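PDB 3AX6: phosphoribosylaminoimidazole carboxylase, ATPase subunit from Thermotoga maritima, which probably catalyses the ATP-dependent joining of bicarbonate to 5-aminoimidazole ribonucleotide, giving N5-carboxyaminoimidazole ribonucleotide in purine biosynthesis. Local coordinates for residues Pro262-His267 / Ala299-Leu304; Lys336-Arg339 / Lys343-His346; Val349-Val354 / Leu358-Arg363. All coordinates share one frame; numbering follows the deposited sequence.

Contact 1: Pro262-His267 / Ala299-Leu304; sequences PHNSGH and AVMVNL
The side-chain amides of N264 and N303 meet from opposite directions and pair through two hydrogen bonds, each residue giving one N-H and taking one. The shorter, N264 ND2 to N303 OD1 at 2.9 Å, uses a lone pair in the carbonyl plane of N303. The return bond from N303 ND2 to N264 OD1 is longer, 3.3 Å, and its donor stands tilted from the carbonyl plane of N264, the amide planes being 36° apart. N264 reaches toward the strand from a short 3-10 turn because chi1 (176°) sets CG opposite the backbone N. That turn follows strand 253-259 of the ATP-grasp region, whereas N303 lies on strand 299-305 of the C-terminal region, so the amide pair joins the two; the N264 side chain is about 12 Å from the bound ADP. Replacing N264 by an alanine removes both bonds and is likely to leave the N303 amide without this mate and freer to turn.

Van der Waals and Met-aromatic contact runs beside the pair. The selenium of selenomethionine M301 rests 3.6 Å from N264 O and 3.7 Å from H267 CB. It meets the H267 ring at its edge, while H346 stacks on that ring.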
# COMPACT_ATOMS: atom_id res chain seq x y z
N PRO A 262 11.18 -11.48 2.53
CA PRO A 262 11.14 -10.02 2.50
C PRO A 262 11.88 -9.62 3.78
O PRO A 262 11.70 -10.26 4.82
CB PRO A 262 9.65 -9.72 2.57
CG PRO A 262 9.08 -10.84 1.77
CD PRO A 262 9.83 -12.04 2.29
N HIS A 263 12.70 -8.58 3.71
CA HIS A 263 13.50 -8.17 4.86
C HIS A 263 13.26 -6.74 5.31
O HIS A 263 12.91 -5.87 4.51
CB HIS A 263 14.97 -8.39 4.50
CG HIS A 263 15.92 -8.19 5.64
ND1 HIS A 263 16.30 -6.94 6.08
CD2 HIS A 263 16.61 -9.08 6.39
CE1 HIS A 263 17.19 -7.07 7.05
NE2 HIS A 263 17.39 -8.36 7.26
N ASN A 264 13.45 -6.49 6.60
CA ASN A 264 13.26 -5.16 7.15
C ASN A 264 14.05 -4.09 6.41
O ASN A 264 13.59 -2.96 6.27
CB ASN A 264 13.62 -5.15 8.64
CG ASN A 264 13.53 -3.76 9.25
OD1 ASN A 264 14.53 -3.07 9.39
ND2 ASN A 264 12.32 -3.34 9.61
N SER A 265 15.23 -4.44 5.92
CA SER A 265 16.03 -3.46 5.20
C SER A 265 15.42 -3.14 3.84
O SER A 265 15.94 -2.30 3.11
CB SER A 265 17.47 -3.95 5.02
OG SER A 265 17.57 -4.83 3.91
N GLY A 266 14.30 -3.80 3.51
CA GLY A 266 13.65 -3.55 2.23
C GLY A 266 12.31 -2.83 2.32
O GLY A 266 11.62 -2.67 1.31
N HIS A 267 11.92 -2.38 3.51
CA HIS A 267 10.64 -1.68 3.65
C HIS A 267 10.61 -0.38 2.85
O HIS A 267 9.55 0.10 2.47
CB HIS A 267 10.34 -1.37 5.12
CG HIS A 267 9.95 -2.58 5.92
ND1 HIS A 267 9.14 -3.57 5.42
CD2 HIS A 267 10.27 -2.95 7.19
CE1 HIS A 267 8.98 -4.51 6.34
NE2 HIS A 267 9.65 -4.16 7.42
N ALA A 299 15.12 7.58 -0.02
CA ALA A 299 14.37 7.37 1.20
C ALA A 299 15.19 6.89 2.39
O ALA A 299 16.21 6.22 2.25
CB ALA A 299 13.24 6.37 0.93
N VAL A 300 14.71 7.25 3.57
CA VAL A 300 15.35 6.84 4.81
C VAL A 300 14.26 6.22 5.67
O VAL A 300 13.23 6.85 5.93
CB VAL A 300 15.98 8.05 5.53
CG1 VAL A 300 16.58 7.62 6.87
CG2 VAL A 300 17.06 8.67 4.65
N MSE A 301 14.46 4.97 6.07
CA MSE A 301 13.48 4.28 6.90
C MSE A 301 14.07 4.08 8.28
O MSE A 301 15.25 3.74 8.43
CB MSE A 301 13.13 2.91 6.31
CG MSE A 301 12.13 2.14 7.16
SE MSE A 301 12.67 0.31 7.52
CE MSE A 301 13.91 0.62 8.96
N VAL A 302 13.24 4.31 9.30
CA VAL A 302 13.65 4.17 10.69
C VAL A 302 12.65 3.29 11.43
O VAL A 302 11.43 3.48 11.31
CB VAL A 302 13.72 5.55 11.42
CG1 VAL A 302 14.00 5.34 12.90
CG2 VAL A 302 14.79 6.42 10.81
N ASN A 303 13.16 2.33 12.19
CA ASN A 303 12.30 1.43 12.96
C ASN A 303 11.77 2.11 14.20
O ASN A 303 12.47 2.88 14.85
CB ASN A 303 13.06 0.17 13.37
CG ASN A 303 13.33 -0.76 12.21
OD1 ASN A 303 12.42 -1.10 11.46
ND2 ASN A 303 14.58 -1.19 12.07
N LEU A 304 10.52 1.83 14.52
CA LEU A 304 9.91 2.36 15.73
C LEU A 304 9.86 1.20 16.69
O LEU A 304 9.22 0.18 16.41
CB LEU A 304 8.49 2.86 15.45
CG LEU A 304 8.33 4.24 14.82
CD1 LEU A 304 6.85 4.55 14.71
CD2 LEU A 304 9.02 5.29 15.67

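Contact 2: Lys336-Arg339 / Lys343-His346; sequences KETR and KMGH
Selenomethionine M344 presses its terminal methyl against the backbone and side-chain base of T338, and nearly all the close packing here belongs to that one group. M344 CE lies 3.5 Å from both T338 CA and T338 CB. E337 O approaches the same methyl, M344 CE, at 3.6 Å. The chain reaches this spot by folding back on itself: after CG leaves anti to the carbonyl carbon, bends at chi2 (-57°) and chi3 (-83°) bring CE round against T338. The two side chains cross at about a right angle. T338 OG1 comes within 3.9 Å of M344 CG, and V370 of strand 369-372 packs against both residues.

The other side of the contact is loose. E337 points its side chain away from the strand, where it makes a weak, long ion pair with R342, and the exposed side chains of K336 and R339 likewise lead away from M344. The strand itself is irregular: M344 and G345 both face L304, a classic beta bulge at the start of strand 343-350.

No hydrogen bond or salt bridge joins the two segments. The loop is thus held to the strand here by van der Waals contact with a flexible, polarisable side chain, while charged groups stay at the surface.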
# COMPACT_ATOMS: atom_id res chain seq x y z
N LYS A 336 -0.90 -5.83 19.55
CA LYS A 336 -1.75 -5.72 20.73
C LYS A 336 -1.06 -5.42 22.05
O LYS A 336 -1.69 -5.53 23.10
CB LYS A 336 -2.63 -6.96 20.86
CG LYS A 336 -2.03 -8.25 20.29
CD LYS A 336 -3.02 -9.40 20.45
CE LYS A 336 -2.55 -10.68 19.77
NZ LYS A 336 -2.58 -10.59 18.28
N GLU A 337 0.22 -5.06 22.01
CA GLU A 337 0.96 -4.72 23.22
C GLU A 337 2.39 -4.27 22.95
O GLU A 337 3.11 -4.90 22.17
CB GLU A 337 0.98 -5.91 24.20
CG GLU A 337 1.59 -7.19 23.64
CD GLU A 337 1.85 -8.24 24.72
OE1 GLU A 337 2.24 -9.37 24.36
OE2 GLU A 337 1.66 -7.93 25.92
N THR A 338 2.80 -3.17 23.57
CA THR A 338 4.15 -2.69 23.37
C THR A 338 5.07 -3.24 24.47
O THR A 338 4.62 -3.57 25.57
CB THR A 338 4.25 -1.15 23.39
OG1 THR A 338 5.58 -0.76 23.04
CG2 THR A 338 3.94 -0.61 24.78
N ARG A 339 6.35 -3.32 24.14
CA ARG A 339 7.37 -3.83 25.05
C ARG A 339 8.73 -3.26 24.62
O ARG A 339 9.04 -3.21 23.43
CB ARG A 339 7.37 -5.36 24.98
CG ARG A 339 8.48 -6.04 25.74
CD ARG A 339 8.11 -7.50 25.95
NE ARG A 339 6.96 -7.60 26.85
CZ ARG A 339 7.05 -7.72 28.17
NH1 ARG A 339 5.94 -7.79 28.90
NH2 ARG A 339 8.23 -7.79 28.76
N LYS A 343 9.76 -4.37 17.94
CA LYS A 343 9.47 -3.63 16.72
C LYS A 343 7.96 -3.37 16.62
O LYS A 343 7.17 -4.28 16.38
CB LYS A 343 9.95 -4.41 15.49
CG LYS A 343 11.46 -4.50 15.36
CD LYS A 343 11.89 -5.11 14.02
CE LYS A 343 13.41 -5.27 13.94
NZ LYS A 343 13.89 -5.83 12.63
N MSE A 344 7.57 -2.11 16.80
CA MSE A 344 6.16 -1.71 16.74
C MSE A 344 5.80 -1.12 15.38
O MSE A 344 4.63 -0.93 15.08
CB MSE A 344 5.87 -0.70 17.84
CG MSE A 344 6.11 -1.22 19.25
SE MSE A 344 5.06 -2.81 19.59
CE MSE A 344 3.38 -1.96 20.06
N GLY A 345 6.80 -0.83 14.57
CA GLY A 345 6.54 -0.26 13.26
C GLY A 345 7.75 0.47 12.72
O GLY A 345 8.87 0.29 13.21
N HIS A 346 7.53 1.27 11.69
CA HIS A 346 8.60 2.06 11.11
C HIS A 346 7.99 3.29 10.47
O HIS A 346 6.78 3.37 10.28
CB HIS A 346 9.39 1.24 10.05
CG HIS A 346 8.64 0.96 8.78
ND1 HIS A 346 7.85 -0.16 8.62
CD2 HIS A 346 8.56 1.64 7.62
CE1 HIS A 346 7.33 -0.16 7.41
NE2 HIS A 346 7.74 0.93 6.78

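Contact 3: Val349-Val354 / Leu358-Arg363; sequences VVDRDV and LEKALR
This is a strand-to-helix connection in the C-terminal region, in which the end of strand 343-350 turns into helix 354-364 and the helix packs back over the strand. Apolar contact comes from V349, whose two methyls divide the work. CG1, anti to the backbone N (chi1 170°), touches the root of K360 at CB, 3.6 Å away, while CG2 faces A361, coming 4.1 Å from its CB; the small alanine is consistent with the close approach of the backbones here, V349 CA and A361 CA being 5.9 Å apart.

Beyond V349 the K360 chain runs extended to a salt bridge, its NZ 3.0 Å from D351 OD2 and nearly in line with that carboxylate's C-O bond. R356 meets the same oxygen, and K360 NZ also donates to E326 O, so both charges have further partners. D351 OD1 accepts from D353 N at 2.8 Å in an Asx turn just ahead of the helix. D353 then serves as N-cap, and L358 N to V354 O at 2.9 Å is a bond of the first helical turn.

R352 forms a salt bridge with E294, and V350 packs on V274, both of the second subunit. Strand 299-305 flanks V349 through backbone pairing, and its V300 packs on L358 and A361 of helix 354-364.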
# COMPACT_ATOMS: atom_id res chain seq x y z
N VAL A 349 11.00 8.63 5.39
CA VAL A 349 11.09 10.02 4.97
C VAL A 349 11.63 10.04 3.56
O VAL A 349 12.81 9.74 3.33
CB VAL A 349 12.04 10.81 5.90
CG1 VAL A 349 12.31 12.18 5.32
CG2 VAL A 349 11.41 10.94 7.29
N VAL A 350 10.76 10.36 2.60
CA VAL A 350 11.18 10.43 1.20
C VAL A 350 11.51 11.86 0.84
O VAL A 350 10.80 12.79 1.24
CB VAL A 350 10.09 9.88 0.24
CG1 VAL A 350 9.88 8.40 0.50
CG2 VAL A 350 8.78 10.64 0.42
N ASP A 351 12.60 12.04 0.11
CA ASP A 351 13.06 13.36 -0.31
C ASP A 351 14.00 13.20 -1.50
O ASP A 351 14.77 12.25 -1.58
CB ASP A 351 13.77 14.06 0.85
CG ASP A 351 14.01 15.55 0.59
OD1 ASP A 351 14.63 15.89 -0.43
OD2 ASP A 351 13.56 16.37 1.42
N ARG A 352 13.94 14.15 -2.42
CA ARG A 352 14.77 14.15 -3.62
C ARG A 352 16.25 14.14 -3.23
O ARG A 352 17.08 13.59 -3.94
CB ARG A 352 14.45 15.39 -4.47
CG ARG A 352 14.92 15.30 -5.91
CD ARG A 352 14.29 14.10 -6.60
NE ARG A 352 12.83 14.18 -6.66
CZ ARG A 352 12.06 13.16 -7.03
NH1 ARG A 352 12.60 12.00 -7.36
NH2 ARG A 352 10.74 13.32 -7.08
N ASP A 353 16.55 14.74 -2.08
CA ASP A 353 17.91 14.82 -1.56
C ASP A 353 18.09 13.87 -0.37
O ASP A 353 17.59 14.13 0.73
CB ASP A 353 18.21 16.25 -1.10
CG ASP A 353 19.61 16.40 -0.53
OD1 ASP A 353 19.86 17.40 0.16
OD2 ASP A 353 20.46 15.52 -0.79
N VAL A 354 18.81 12.77 -0.58
CA VAL A 354 19.03 11.77 0.45
C VAL A 354 19.55 12.34 1.77
O VAL A 354 19.20 11.84 2.84
CB VAL A 354 19.97 10.64 -0.05
CG1 VAL A 354 21.38 11.17 -0.26
CG2 VAL A 354 19.97 9.49 0.93
N LEU A 358 17.74 11.96 5.37
CA LEU A 358 18.40 11.49 6.58
C LEU A 358 18.29 12.51 7.71
O LEU A 358 18.09 12.15 8.87
CB LEU A 358 19.88 11.20 6.30
CG LEU A 358 20.74 10.80 7.50
CD1 LEU A 358 20.22 9.50 8.10
CD2 LEU A 358 22.20 10.64 7.04
N GLU A 359 18.42 13.79 7.36
CA GLU A 359 18.33 14.86 8.35
C GLU A 359 16.95 14.86 8.99
O GLU A 359 16.82 14.91 10.21
CB GLU A 359 18.62 16.22 7.70
CG GLU A 359 18.63 17.39 8.69
CD GLU A 359 17.23 17.96 8.99
OE1 GLU A 359 17.09 18.65 10.02
OE2 GLU A 359 16.30 17.73 8.20
N LYS A 360 15.93 14.82 8.14
CA LYS A 360 14.55 14.82 8.61
C LYS A 360 14.28 13.58 9.46
O LYS A 360 13.70 13.67 10.54
CB LYS A 360 13.59 14.86 7.43
CG LYS A 360 13.62 16.13 6.61
CD LYS A 360 12.66 16.02 5.44
CE LYS A 360 12.64 17.26 4.58
NZ LYS A 360 11.61 17.17 3.51
N ALA A 361 14.72 12.43 8.96
CA ALA A 361 14.51 11.17 9.65
C ALA A 361 15.10 11.14 11.05
O ALA A 361 14.43 10.73 12.00
CB ALA A 361 15.06 10.02 8.83
N LEU A 362 16.36 11.57 11.17
CA LEU A 362 17.02 11.57 12.48
C LEU A 362 16.38 12.57 13.43
O LEU A 362 16.35 12.36 14.64
CB LEU A 362 18.51 11.90 12.32
CG LEU A 362 19.31 10.86 11.54
CD1 LEU A 362 20.79 11.22 11.59
CD2 LEU A 362 19.07 9.47 12.14
N ARG A 363 15.87 13.65 12.86
CA ARG A 363 15.21 14.68 13.64
C ARG A 363 13.88 14.15 14.18
O ARG A 363 13.49 14.44 15.32
CB ARG A 363 14.97 15.91 12.76
CG ARG A 363 14.37 17.10 13.46
CD ARG A 363 14.51 18.33 12.59
NE ARG A 363 13.83 18.16 11.31
CZ ARG A 363 13.99 18.97 10.27
NH1 ARG A 363 14.83 20.00 10.35
NH2 ARG A 363 13.33 18.74 9.14

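Overall arrangement
All three contacts are assembled around the neighbouring antiparallel strands 299-305 and 343-350. Contact 1, nearest the centre of the chain, bears on the first; contacts 2 and 3 use opposite ends of the second, their centres 23 Å apart. Backbone pairing joins them: L304 to M344 and G345 links contact 1 to contact 2, and V300 to V349 links it to contact 3. The touching residues are mainly buried throughout, yet contact 2 has a charged, exposed margin and contact 3 adjoins the subunit interface. Chemistry follows position: paired neutral amides between family regions, a loop contact made by van der Waals packing without hydrogen bonds, and a salt bridge with valine-alanine packing where strand passes into helix.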